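Local coordinates for protein leucine aminopeptidase 2, chloroplastic (PDB 5LHJ) that acts in bottromycin maturation as a manganese-binding metalloaminopeptidase of the M17 family, probably removing unsubstituted N-terminal amino acids from peptides, at residues 234-239 against 313-318; 261-266 against 343-348; 369-374 against 459-464. One frame throughout, in Å; residues are numbered along the deposited sequence.

From the N terminus, segment 234-239 comes first, leading into strand 239-245, and contact 1 closes a long loop by pairing it with the end of strand 306-316. Before that loop is complete, segment 261-266 has begun contact 2, which closes at 343-348 where helix 345-358 starts; contacts 1 and 2 therefore cross. They also touch, because strand 306-316 runs beside 255-263 and 265-266 in one sheet. Contact 3, in series after both, brings strand 458-462 beside strand 367-372, the neighbour of 255-263. Contacts 1 and 3 join strands of the catalytic sheet, and contact 2 brings manganese-binding residues of that sheet and helix 345-358 together, with Lys261 bonded to Thr373 of contact 3.

Contact 1: residues 234-239 against 313-318; sequences SAEPPR and LAENMP
A very short hydrogen bond, 2.5 Å from Ser234 OG to Glu315 OE1, joins the loop 234-239 to the end of strand 306-316. Ser234 OG stands anti to its backbone N (chi1 179°), a setting that carries it toward the carboxylate. The same oxygen accepts the N-H of Glu236, forming an ST turn, so one small hydroxyl both donates across the contact and accepts within the loop. Glu315, extended beyond CG, suits this place by its reach: its CB packs on Ser234 CB, while OE1 lies 3.9 Å from Glu236 CG. The carboxylates of Glu236 and Glu315 are turned 69° apart; the Glu236 chain bends at chi2, and Glu236 OE2 stays 5.6 Å from Glu315 OE2, which should limit repulsion. Glu315 OE2 forms a salt bridge with Arg324 of the second subunit. An alanine at Glu315 would probably leave the Ser234 hydroxyl without its acceptor and that arginine without this carboxylate.

Where the backbones stand too far apart to bond directly, two waters fill in. One accepts from Ser234 N and Met317 N and lies within bonding distance of Glu315 O; the other, 2.8 Å from Glu236 O, donates to that oxygen and accepts from Glu315 N. Met317 CG adds an apolar touch, 3.8 Å from Ser234 CB. Pro238 has no N-H to offer and instead sets its CB 4.1 Å from Ala314 CB. Arg239 and Leu313 then form an antiparallel hydrogen-bonded pair, with Arg239 N to Leu313 O at 2.9 Å and Leu313 N to Arg239 O at 2.8 Å.

This is where strand 239-245 joins strand 306-316, which is also bonded to strands 255-263 and 265-266; Leu227 of helix 225-231 packs on Pro238 and Ala314, and Phe196 of helix 193-207 on Leu313.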
ATOM      1  N   SER A 234      23.391 -10.245  12.606  1.00 18.00           N
ATOM      2  CA  SER A 234      23.738 -11.415  11.820  1.00 18.30           C
ATOM      3  C   SER A 234      24.475 -12.482  12.619  1.00 18.91           C
ATOM      4  O   SER A 234      25.248 -12.168  13.510  1.00 18.83           O
ATOM      5  CB  SER A 234      24.618 -10.992  10.639  1.00 18.22           C
ATOM      6  OG  SER A 234      24.991 -12.116   9.860  1.00 18.42           O
ATOM      7  N   ALA A 235      24.236 -13.742  12.271  1.00 19.63           N
ATOM      8  CA  ALA A 235      25.060 -14.867  12.746  1.00 20.68           C
ATOM      9  C   ALA A 235      26.504 -14.780  12.230  1.00 21.44           C
ATOM     10  O   ALA A 235      27.410 -15.364  12.840  1.00 22.28           O
ATOM     11  CB  ALA A 235      24.448 -16.195  12.321  1.00 21.13           C
ATOM     12  N   GLU A 236      26.720 -14.087  11.114  1.00 21.19           N
ATOM     13  CA  GLU A 236      28.077 -13.909  10.569  1.00 21.95           C
ATOM     14  C   GLU A 236      28.770 -12.714  11.231  1.00 21.73           C
ATOM     15  O   GLU A 236      28.195 -11.622  11.323  1.00 22.74           O
ATOM     16  CB  GLU A 236      28.031 -13.726   9.048  1.00 22.44           C
ATOM     17  CG  GLU A 236      27.525 -14.930   8.287  1.00 23.27           C
ATOM     18  CD  GLU A 236      28.449 -16.127   8.382  1.00 24.69           C
ATOM     19  OE1 GLU A 236      29.673 -15.930   8.545  1.00 25.56           O
ATOM     20  OE2 GLU A 236      27.957 -17.266   8.298  1.00 25.85           O
ATOM     21  N   PRO A 237      30.006 -12.900  11.721  1.00 21.31           N
ATOM     22  CA  PRO A 237      30.686 -11.775  12.348  1.00 20.69           C
ATOM     23  C   PRO A 237      31.248 -10.810  11.285  1.00 20.10           C
ATOM     24  O   PRO A 237      31.593 -11.257  10.194  1.00 19.57           O
ATOM     25  CB  PRO A 237      31.825 -12.454  13.114  1.00 21.49           C
ATOM     26  CG  PRO A 237      32.139 -13.644  12.288  1.00 21.61           C
ATOM     27  CD  PRO A 237      30.804 -14.139  11.808  1.00 21.56           C
ATOM     28  N   PRO A 238      31.373  -9.518  11.614  1.00 19.36           N
ATOM     29  CA  PRO A 238      31.949  -8.572  10.657  1.00 19.19           C
ATOM     30  C   PRO A 238      33.468  -8.723  10.542  1.00 19.00           C
ATOM     31  O   PRO A 238      34.095  -9.429  11.350  1.00 18.57           O
ATOM     32  CB  PRO A 238      31.572  -7.210  11.245  1.00 19.35           C
ATOM     33  CG  PRO A 238      31.504  -7.459  12.721  1.00 19.83           C
ATOM     34  CD  PRO A 238      30.963  -8.855  12.866  1.00 19.91           C
ATOM     35  N   ARG A 239      34.019  -8.118   9.495  1.00 18.77           N
ATOM     36  CA  ARG A 239      35.462  -8.101   9.226  1.00 18.63           C
ATOM     37  C   ARG A 239      35.827  -6.708   8.766  1.00 18.28           C
ATOM     38  O   ARG A 239      34.993  -5.987   8.200  1.00 17.99           O
ATOM     39  CB  ARG A 239      35.831  -9.108   8.123  1.00 18.61           C
ATOM     40  CG  ARG A 239      35.616 -10.576   8.473  1.00 19.00           C
ATOM     41  CD  ARG A 239      36.671 -11.058   9.462  1.00 19.74           C
ATOM     42  NE  ARG A 239      36.580 -12.482   9.820  1.00 20.37           N
ATOM     43  CZ  ARG A 239      35.932 -12.987  10.870  1.00 21.16           C
ATOM     44  NH1 ARG A 239      35.231 -12.211  11.706  1.00 21.66           N
ATOM     45  NH2 ARG A 239      35.994 -14.296  11.106  1.00 21.58           N
ATOM     46  N   LEU A 313      33.278  -5.034   6.167  1.00 15.78           N
ATOM     47  CA  LEU A 313      32.470  -6.146   5.669  1.00 16.00           C
ATOM     48  C   LEU A 313      31.499  -6.617   6.745  1.00 15.89           C
ATOM     49  O   LEU A 313      31.910  -6.897   7.864  1.00 15.72           O
ATOM     50  CB  LEU A 313      33.379  -7.308   5.246  1.00 16.29           C
ATOM     51  CG  LEU A 313      34.632  -6.988   4.431  1.00 16.46           C
ATOM     52  CD1 LEU A 313      35.370  -8.273   4.082  1.00 16.85           C
ATOM     53  CD2 LEU A 313      34.304  -6.256   3.146  1.00 16.35           C
ATOM     54  N   ALA A 314      30.217  -6.712   6.408  1.00 16.19           N
ATOM     55  CA  ALA A 314      29.194  -7.140   7.374  1.00 16.59           C
ATOM     56  C   ALA A 314      27.910  -7.556   6.682  1.00 16.88           C
ATOM     57  O   ALA A 314      27.716  -7.264   5.506  1.00 16.54           O
ATOM     58  CB  ALA A 314      28.906  -6.022   8.371  1.00 16.81           C
ATOM     59  N   GLU A 315      27.048  -8.257   7.418  1.00 17.34           N
ATOM     60  CA  GLU A 315      25.653  -8.466   7.017  1.00 17.71           C
ATOM     61  C   GLU A 315      24.739  -7.574   7.861  1.00 17.81           C
ATOM     62  O   GLU A 315      25.037  -7.323   9.016  1.00 17.85           O
ATOM     63  CB  GLU A 315      25.210  -9.909   7.217  1.00 18.34           C
ATOM     64  CG  GLU A 315      25.857 -10.960   6.335  1.00 19.03           C
ATOM     65  CD  GLU A 315      25.189 -12.325   6.473  1.00 19.67           C
ATOM     66  OE1 GLU A 315      24.504 -12.582   7.497  1.00 20.07           O
ATOM     67  OE2 GLU A 315      25.347 -13.162   5.559  1.00 20.42           O
ATOM     68  N   ASN A 316      23.640  -7.107   7.276  1.00 17.27           N
ATOM     69  CA  ASN A 316      22.596  -6.368   7.998  1.00 17.62           C
ATOM     70  C   ASN A 316      21.344  -7.262   8.071  1.00 18.01           C
ATOM     71  O   ASN A 316      20.641  -7.424   7.070  1.00 18.06           O
ATOM     72  CB  ASN A 316      22.296  -5.055   7.261  1.00 17.56           C
ATOM     73  CG  ASN A 316      21.349  -4.134   8.032  1.00 17.91           C
ATOM     74  OD1 ASN A 316      21.204  -4.244   9.243  1.00 18.27           O
ATOM     75  ND2 ASN A 316      20.724  -3.211   7.326  1.00 17.57           N
ATOM     76  N   MET A 317      21.089  -7.860   9.238  1.00 18.35           N
ATOM     77  CA  MET A 317      20.026  -8.862   9.409  1.00 19.31           C
ATOM     78  C   MET A 317      19.102  -8.503  10.572  1.00 18.89           C
ATOM     79  O   MET A 317      19.553  -7.897  11.535  1.00 18.51           O
ATOM     80  CB  MET A 317      20.647 -10.242   9.708  1.00 20.72           C
ATOM     81  CG  MET A 317      21.470 -10.873   8.593  1.00 21.87           C
ATOM     82  SD  MET A 317      20.409 -11.529   7.301  1.00 24.25           S
ATOM     83  CE  MET A 317      20.213 -13.239   7.780  1.00 24.01           C
ATOM     84  N   PRO A 318      17.812  -8.897  10.500  1.00 18.81           N
ATOM     85  CA  PRO A 318      16.958  -8.810  11.684  1.00 18.87           C
ATOM     86  C   PRO A 318      17.247  -9.991  12.622  1.00 18.75           C
ATOM     87  O   PRO A 318      17.596 -11.090  12.168  1.00 19.12           O
ATOM     88  CB  PRO A 318      15.552  -8.922  11.093  1.00 19.32           C
ATOM     89  CG  PRO A 318      15.733  -9.872   9.956  1.00 19.43           C
ATOM     90  CD  PRO A 318      17.145  -9.655   9.426  1.00 19.15           C
TER
HETATM   91  O   HOH W   1      23.321  -7.586  11.224  1.00 15.41           O
HETATM   92  O   HOH W   2      27.866  -9.125  10.119  1.00 16.98           O

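Contact 2: residues 261-266 against 343-348; sequences KGVTFD and DNEGRV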
ATOM      1  N   LYS A 261      32.335   0.090   0.514  1.00 16.66           N
ATOM      2  CA  LYS A 261      31.270  -0.507   1.334  1.00 16.98           C
ATOM      3  C   LYS A 261      31.073  -1.989   1.011  1.00 16.53           C
ATOM      4  O   LYS A 261      30.730  -2.330  -0.117  1.00 16.09           O
ATOM      5  CB  LYS A 261      29.940   0.244   1.138  1.00 17.58           C
ATOM      6  CG  LYS A 261      28.722  -0.350   1.858  1.00 18.26           C
ATOM      7  CD  LYS A 261      27.410   0.247   1.335  1.00 19.20           C
ATOM      8  CE  LYS A 261      26.235  -0.626   1.727  1.00 20.31           C
ATOM      9  NZ  LYS A 261      24.945  -0.064   1.298  1.00 21.61           N
ATOM     10  N   GLY A 262      31.283  -2.852   2.011  1.00 16.47           N
ATOM     11  CA  GLY A 262      31.172  -4.297   1.830  1.00 16.75           C
ATOM     12  C   GLY A 262      30.065  -4.984   2.610  1.00 16.85           C
ATOM     13  O   GLY A 262      30.323  -5.962   3.316  1.00 17.33           O
ATOM     14  N   VAL A 263      28.824  -4.530   2.448  1.00 16.81           N
ATOM     15  CA  VAL A 263      27.704  -5.216   3.099  1.00 17.11           C
ATOM     16  C   VAL A 263      27.326  -6.397   2.208  1.00 17.13           C
ATOM     17  O   VAL A 263      26.741  -6.223   1.153  1.00 17.03           O
ATOM     18  CB  VAL A 263      26.511  -4.276   3.399  1.00 17.11           C
ATOM     19  CG1 VAL A 263      25.366  -5.048   4.053  1.00 17.49           C
ATOM     20  CG2 VAL A 263      26.970  -3.158   4.319  1.00 17.41           C
ATOM     21  N   THR A 264      27.694  -7.598   2.640  1.00 17.35           N
ATOM     22  CA  THR A 264      27.541  -8.797   1.834  1.00 17.74           C
ATOM     23  C   THR A 264      26.100  -9.286   1.709  1.00 18.18           C
ATOM     24  O   THR A 264      25.758  -9.947   0.729  1.00 18.22           O
ATOM     25  CB  THR A 264      28.443  -9.936   2.339  1.00 18.30           C
ATOM     26  OG1 THR A 264      28.099 -10.278   3.688  1.00 18.66           O
ATOM     27  CG2 THR A 264      29.912  -9.489   2.282  1.00 18.49           C
ATOM     28  N   PHE A 265      25.269  -8.973   2.698  1.00 18.15           N
ATOM     29  CA  PHE A 265      23.836  -9.171   2.577  1.00 18.29           C
ATOM     30  C   PHE A 265      23.130  -8.092   3.388  1.00 18.33           C
ATOM     31  O   PHE A 265      23.428  -7.915   4.565  1.00 17.68           O
ATOM     32  CB  PHE A 265      23.403 -10.557   3.051  1.00 18.81           C
ATOM     33  CG  PHE A 265      21.937 -10.793   2.876  1.00 18.91           C
ATOM     34  CD1 PHE A 265      21.402 -10.982   1.614  1.00 19.63           C
ATOM     35  CD2 PHE A 265      21.090 -10.718   3.959  1.00 19.81           C
ATOM     36  CE1 PHE A 265      20.037 -11.133   1.440  1.00 20.08           C
ATOM     37  CE2 PHE A 265      19.722 -10.884   3.804  1.00 20.16           C
ATOM     38  CZ  PHE A 265      19.194 -11.077   2.550  1.00 19.98           C
ATOM     39  N   ASP A 266      22.220  -7.367   2.736  1.00 18.64           N
ATOM     40  CA  ASP A 266      21.449  -6.320   3.384  1.00 18.92           C
ATOM     41  C   ASP A 266      19.946  -6.620   3.275  1.00 19.41           C
ATOM     42  O   ASP A 266      19.336  -6.425   2.220  1.00 19.53           O
ATOM     43  CB  ASP A 266      21.776  -4.970   2.755  1.00 19.03           C
ATOM     44  CG  ASP A 266      20.954  -3.846   3.331  1.00 19.65           C
ATOM     45  OD1 ASP A 266      20.442  -3.989   4.459  1.00 19.06           O
ATOM     46  OD2 ASP A 266      20.802  -2.826   2.633  1.00 20.50           O
ATOM     47  N   ASP A 343      17.723   0.477   7.603  1.00 16.88           N
ATOM     48  CA  ASP A 343      18.097   0.311   6.188  1.00 17.32           C
ATOM     49  C   ASP A 343      19.122   1.343   5.669  1.00 17.14           C
ATOM     50  O   ASP A 343      19.695   1.134   4.595  1.00 17.47           O
ATOM     51  CB  ASP A 343      16.855   0.296   5.294  1.00 17.97           C
ATOM     52  CG  ASP A 343      17.128  -0.233   3.885  1.00 18.70           C
ATOM     53  OD1 ASP A 343      17.942  -1.167   3.709  1.00 18.09           O
ATOM     54  OD2 ASP A 343      16.506   0.290   2.931  1.00 19.29           O
ATOM     55  N   ASN A 344      19.392   2.421   6.414  1.00 16.51           N
ATOM     56  CA  ASN A 344      20.472   3.357   6.050  1.00 16.59           C
ATOM     57  C   ASN A 344      21.745   3.019   6.841  1.00 16.66           C
ATOM     58  O   ASN A 344      22.360   3.878   7.490  1.00 16.53           O
ATOM     59  CB  ASN A 344      20.057   4.816   6.251  1.00 16.68           C
ATOM     60  CG  ASN A 344      19.180   5.345   5.120  1.00 16.90           C
ATOM     61  OD1 ASN A 344      18.885   4.637   4.143  1.00 16.85           O
ATOM     62  ND2 ASN A 344      18.770   6.604   5.239  1.00 16.63           N
ATOM     63  N   GLU A 345      22.137   1.758   6.744  1.00 17.12           N
ATOM     64  CA  GLU A 345      23.253   1.225   7.537  1.00 17.80           C
ATOM     65  C   GLU A 345      24.606   1.520   6.901  1.00 17.22           C
ATOM     66  O   GLU A 345      25.594   1.632   7.613  1.00 17.21           O
ATOM     67  CB  GLU A 345      23.065  -0.282   7.799  1.00 18.58           C
ATOM     68  CG  GLU A 345      23.696  -1.242   6.797  1.00 19.49           C
ATOM     69  CD  GLU A 345      23.103  -1.231   5.412  1.00 21.04           C
ATOM     70  OE1 GLU A 345      22.011  -0.657   5.197  1.00 22.26           O
ATOM     71  OE2 GLU A 345      23.737  -1.821   4.519  1.00 23.23           O
ATOM     72  N   GLY A 346      24.655   1.642   5.571  1.00 16.87           N
ATOM     73  CA  GLY A 346      25.909   1.856   4.859  1.00 16.70           C
ATOM     74  C   GLY A 346      26.684   3.076   5.332  1.00 16.18           C
ATOM     75  O   GLY A 346      27.902   3.008   5.567  1.00 16.33           O
ATOM     76  N   ARG A 347      25.987   4.204   5.484  1.00 15.79           N
ATOM     77  CA  ARG A 347      26.663   5.432   5.890  1.00 15.43           C
ATOM     78  C   ARG A 347      27.236   5.314   7.311  1.00 15.49           C
ATOM     79  O   ARG A 347      28.300   5.855   7.608  1.00 15.25           O
ATOM     80  CB  ARG A 347      25.741   6.652   5.740  1.00 15.35           C
ATOM     81  CG  ARG A 347      24.579   6.745   6.725  1.00 15.45           C
ATOM     82  CD  ARG A 347      23.537   7.741   6.222  1.00 15.44           C
ATOM     83  NE  ARG A 347      22.859   7.213   5.048  1.00 15.78           N
ATOM     84  CZ  ARG A 347      21.891   7.818   4.353  1.00 15.96           C
ATOM     85  NH1 ARG A 347      21.446   9.030   4.672  1.00 16.16           N
ATOM     86  NH2 ARG A 347      21.371   7.187   3.317  1.00 16.19           N
ATOM     87  N   VAL A 348      26.538   4.569   8.159  1.00 15.95           N
ATOM     88  CA  VAL A 348      26.938   4.344   9.549  1.00 16.27           C
ATOM     89  C   VAL A 348      28.204   3.468   9.616  1.00 16.54           C
ATOM     90  O   VAL A 348      29.094   3.733  10.412  1.00 16.65           O
ATOM     91  CB  VAL A 348      25.758   3.725  10.360  1.00 16.69           C
ATOM     92  CG1 VAL A 348      26.177   3.335  11.771  1.00 17.05           C
ATOM     93  CG2 VAL A 348      24.579   4.685  10.397  1.00 16.90           C
TER
HETATM   94  O   HOH W   3      23.300   1.511   2.868  1.00 24.88           O
HETATM   95  O   HOH W   4      20.687   0.493   1.660  1.00 29.49           O
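Lys261 NZ is gripped from several sides: a water 2.8 Å from Lys261 NZ accepts from it, Thr373 O and Asp284 OD1 hold it from outside the two segments, and Glu345 OE2 makes a long salt bridge at 3.9 Å from Lys261 NZ. A lysine suits the place because its chain, extended beyond CG, carries NZ past Gly346, Lys261 CE lying 4.0 Å from Gly346 CA. Glycine suits its own position, since a CB would come too close to Lys261 NZ. The side chains of Lys261 and Glu345 cross at about a right angle.

Glu345 bends at chi2 (-67°) and meets Asp266 tip to tip, Glu345 OE1 standing 3.6 Å from Asp266 OD2. Asp343 crosses Asp266 at about a right angle, with Asp343 OD1 3.5 Å from Asp266 OD2. This cluster is the two-metal centre of an M17 aminopeptidase: Lys261, Asp266, Asp284 and Glu345 bind one manganese, and Asp266, Asp343 and Glu345 the other. Neither metal is bound to this chain in the model. Lys273 makes salt bridges to both Asp266 OD2 and Asp343 OD1. Val263 borders the acids with its methyls, CG2 lying 3.5 Å from Glu345 OE2. A glycerol, probably from the crystallisation liquor, is hydrogen-bonded to Asp343 OD2.

Contact 3: residues 369-374 against 459-464; sequences VDVATL and AHLDIA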
ATOM      1  N   VAL A 369      38.898   8.491  -1.511  1.00 19.12           N
ATOM      2  CA  VAL A 369      37.739   8.281  -2.385  1.00 18.85           C
ATOM      3  C   VAL A 369      36.939   7.112  -1.824  1.00 18.46           C
ATOM      4  O   VAL A 369      37.493   6.043  -1.627  1.00 18.20           O
ATOM      5  CB  VAL A 369      38.149   7.980  -3.839  1.00 19.15           C
ATOM      6  CG1 VAL A 369      36.920   7.659  -4.709  1.00 19.43           C
ATOM      7  CG2 VAL A 369      38.929   9.148  -4.427  1.00 19.75           C
ATOM      8  N   ASP A 370      35.649   7.316  -1.548  1.00 18.10           N
ATOM      9  CA  ASP A 370      34.792   6.201  -1.145  1.00 18.13           C
ATOM     10  C   ASP A 370      33.873   5.795  -2.288  1.00 17.50           C
ATOM     11  O   ASP A 370      33.482   6.629  -3.110  1.00 17.15           O
ATOM     12  CB  ASP A 370      34.035   6.478   0.151  1.00 18.53           C
ATOM     13  CG  ASP A 370      32.823   7.330  -0.041  1.00 19.08           C
ATOM     14  OD1 ASP A 370      31.781   6.812  -0.544  1.00 19.84           O
ATOM     15  OD2 ASP A 370      32.883   8.508   0.348  1.00 20.19           O
ATOM     16  N   VAL A 371      33.576   4.496  -2.335  1.00 16.96           N
ATOM     17  CA  VAL A 371      32.711   3.903  -3.345  1.00 16.61           C
ATOM     18  C   VAL A 371      31.707   3.029  -2.619  1.00 16.32           C
ATOM     19  O   VAL A 371      32.093   2.160  -1.823  1.00 15.80           O
ATOM     20  CB  VAL A 371      33.510   3.027  -4.348  1.00 16.93           C
ATOM     21  CG1 VAL A 371      32.617   2.577  -5.496  1.00 16.97           C
ATOM     22  CG2 VAL A 371      34.718   3.775  -4.891  1.00 17.27           C
ATOM     23  N   ALA A 372      30.423   3.265  -2.867  1.00 16.04           N
ATOM     24  CA  ALA A 372      29.379   2.590  -2.113  1.00 16.30           C
ATOM     25  C   ALA A 372      28.076   2.519  -2.876  1.00 16.78           C
ATOM     26  O   ALA A 372      27.698   3.463  -3.565  1.00 16.77           O
ATOM     27  CB  ALA A 372      29.176   3.297  -0.775  1.00 16.64           C
ATOM     28  N   THR A 373      27.400   1.377  -2.771  1.00 17.29           N
ATOM     29  CA  THR A 373      26.007   1.240  -3.218  1.00 17.71           C
ATOM     30  C   THR A 373      25.134   1.784  -2.086  1.00 18.41           C
ATOM     31  O   THR A 373      24.620   1.031  -1.245  1.00 19.16           O
ATOM     32  CB  THR A 373      25.677  -0.223  -3.537  1.00 18.10           C
ATOM     33  OG1 THR A 373      26.055  -1.051  -2.428  1.00 17.96           O
ATOM     34  CG2 THR A 373      26.450  -0.674  -4.778  1.00 18.28           C
ATOM     35  N   LEU A 374      24.989   3.103  -2.039  1.00 18.35           N
ATOM     36  CA  LEU A 374      24.549   3.747  -0.808  1.00 18.93           C
ATOM     37  C   LEU A 374      23.060   4.039  -0.745  1.00 19.52           C
ATOM     38  O   LEU A 374      22.431   3.669   0.238  1.00 20.18           O
ATOM     39  CB  LEU A 374      25.378   5.009  -0.519  1.00 18.96           C
ATOM     40  CG  LEU A 374      25.479   5.418   0.955  1.00 19.01           C
ATOM     41  CD1 LEU A 374      26.153   4.333   1.790  1.00 19.23           C
ATOM     42  CD2 LEU A 374      26.217   6.729   1.087  1.00 18.93           C
ATOM     43  N   ALA A 459      36.344  12.449  -2.403  1.00 17.93           N
ATOM     44  CA  ALA A 459      35.236  12.228  -3.318  1.00 17.64           C
ATOM     45  C   ALA A 459      34.455  10.989  -2.895  1.00 17.33           C
ATOM     46  O   ALA A 459      35.016  10.036  -2.345  1.00 16.91           O
ATOM     47  CB  ALA A 459      35.731  12.075  -4.758  1.00 17.64           C
ATOM     48  N   HIS A 460      33.155  11.014  -3.183  1.00 16.84           N
ATOM     49  CA  HIS A 460      32.224   9.938  -2.842  1.00 16.83           C
ATOM     50  C   HIS A 460      31.487   9.519  -4.115  1.00 16.90           C
ATOM     51  O   HIS A 460      30.910  10.368  -4.816  1.00 16.50           O
ATOM     52  CB  HIS A 460      31.268  10.451  -1.760  1.00 17.26           C
ATOM     53  CG  HIS A 460      29.978   9.692  -1.638  1.00 17.66           C
ATOM     54  ND1 HIS A 460      29.922   8.341  -1.367  1.00 17.76           N
ATOM     55  CD2 HIS A 460      28.695  10.113  -1.715  1.00 17.61           C
ATOM     56  CE1 HIS A 460      28.660   7.956  -1.312  1.00 17.89           C
ATOM     57  NE2 HIS A 460      27.893   9.018  -1.500  1.00 18.08           N
ATOM     58  N   LEU A 461      31.528   8.219  -4.413  1.00 16.82           N
ATOM     59  CA  LEU A 461      30.835   7.652  -5.571  1.00 17.18           C
ATOM     60  C   LEU A 461      29.681   6.781  -5.087  1.00 16.76           C
ATOM     61  O   LEU A 461      29.916   5.768  -4.442  1.00 16.38           O
ATOM     62  CB  LEU A 461      31.790   6.799  -6.407  1.00 18.01           C
ATOM     63  CG  LEU A 461      33.078   7.420  -6.935  1.00 19.20           C
ATOM     64  CD1 LEU A 461      33.771   6.486  -7.933  1.00 19.39           C
ATOM     65  CD2 LEU A 461      32.804   8.734  -7.594  1.00 20.17           C
ATOM     66  N   ASP A 462      28.446   7.186  -5.379  1.00 16.45           N
ATOM     67  CA  ASP A 462      27.259   6.418  -4.997  1.00 16.50           C
ATOM     68  C   ASP A 462      26.821   5.635  -6.235  1.00 16.58           C
ATOM     69  O   ASP A 462      26.345   6.225  -7.203  1.00 15.82           O
ATOM     70  CB  ASP A 462      26.160   7.347  -4.481  1.00 17.04           C
ATOM     71  CG  ASP A 462      24.961   6.601  -3.863  1.00 17.53           C
ATOM     72  OD1 ASP A 462      24.799   5.361  -4.028  1.00 17.64           O
ATOM     73  OD2 ASP A 462      24.151   7.289  -3.196  1.00 18.95           O
ATOM     74  N   ILE A 463      27.025   4.316  -6.207  1.00 16.66           N
ATOM     75  CA  ILE A 463      26.869   3.481  -7.405  1.00 17.08           C
ATOM     76  C   ILE A 463      25.756   2.433  -7.258  1.00 17.37           C
ATOM     77  O   ILE A 463      25.771   1.418  -7.945  1.00 16.71           O
ATOM     78  CB  ILE A 463      28.207   2.815  -7.793  1.00 17.03           C
ATOM     79  CG1 ILE A 463      28.714   1.861  -6.699  1.00 16.98           C
ATOM     80  CG2 ILE A 463      29.256   3.889  -8.093  1.00 17.26           C
ATOM     81  CD1 ILE A 463      29.791   0.897  -7.162  1.00 17.14           C
ATOM     82  N   ALA A 464      24.768   2.712  -6.404  1.00 18.12           N
ATOM     83  CA  ALA A 464      23.698   1.753  -6.087  1.00 19.22           C
ATOM     84  C   ALA A 464      23.013   1.142  -7.318  1.00 20.11           C
ATOM     85  O   ALA A 464      22.940  -0.083  -7.465  1.00 21.72           O
ATOM     86  CB  ALA A 464      22.658   2.419  -5.181  1.00 19.42           C
TER
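Val371 and Leu461 lie side by side and point the same way, Val371 CG2 being 4.2 Å from Leu461 CD1, on the face they share with Val369 and Ala459. The branched leucine sits beside both valines, while small Ala459 leaves room for Val369 CG2. Ile463 follows, its CD1 reaching obliquely to within 3.7 Å of Val371 CG1. Past the strands, at the inverse gamma turn centred on Thr373, the backbones close to 3.7 Å between Thr373 CA and Ala464 CA, where slim alanine fits. On the other face the side chains of Leu374 and His460 cross at about a right angle, Leu374 CD2 3.6 Å from His460 CE1.

The strands are parallel (12° between axes), held by backbone bonds such as Ile463 N to Ala372 O at 2.9 Å. At the strand's end Asp462 OD1 accepts from Leu374 N, met from above the carboxylate plane, and Asp462 OD2 bonds Thr375 OG1. A chi1 of 80° puts Asp370 CG between N and carbonyl carbon, on the His460 side, and Asp370 OD1 accepts from His460 ND1 at 2.5 Å with its syn lone pair, in the ring plane. Trp458 NE1 bonds OD2, satisfying both oxygens of this buried carboxylate, whose charge would probably make the imidazole more basic.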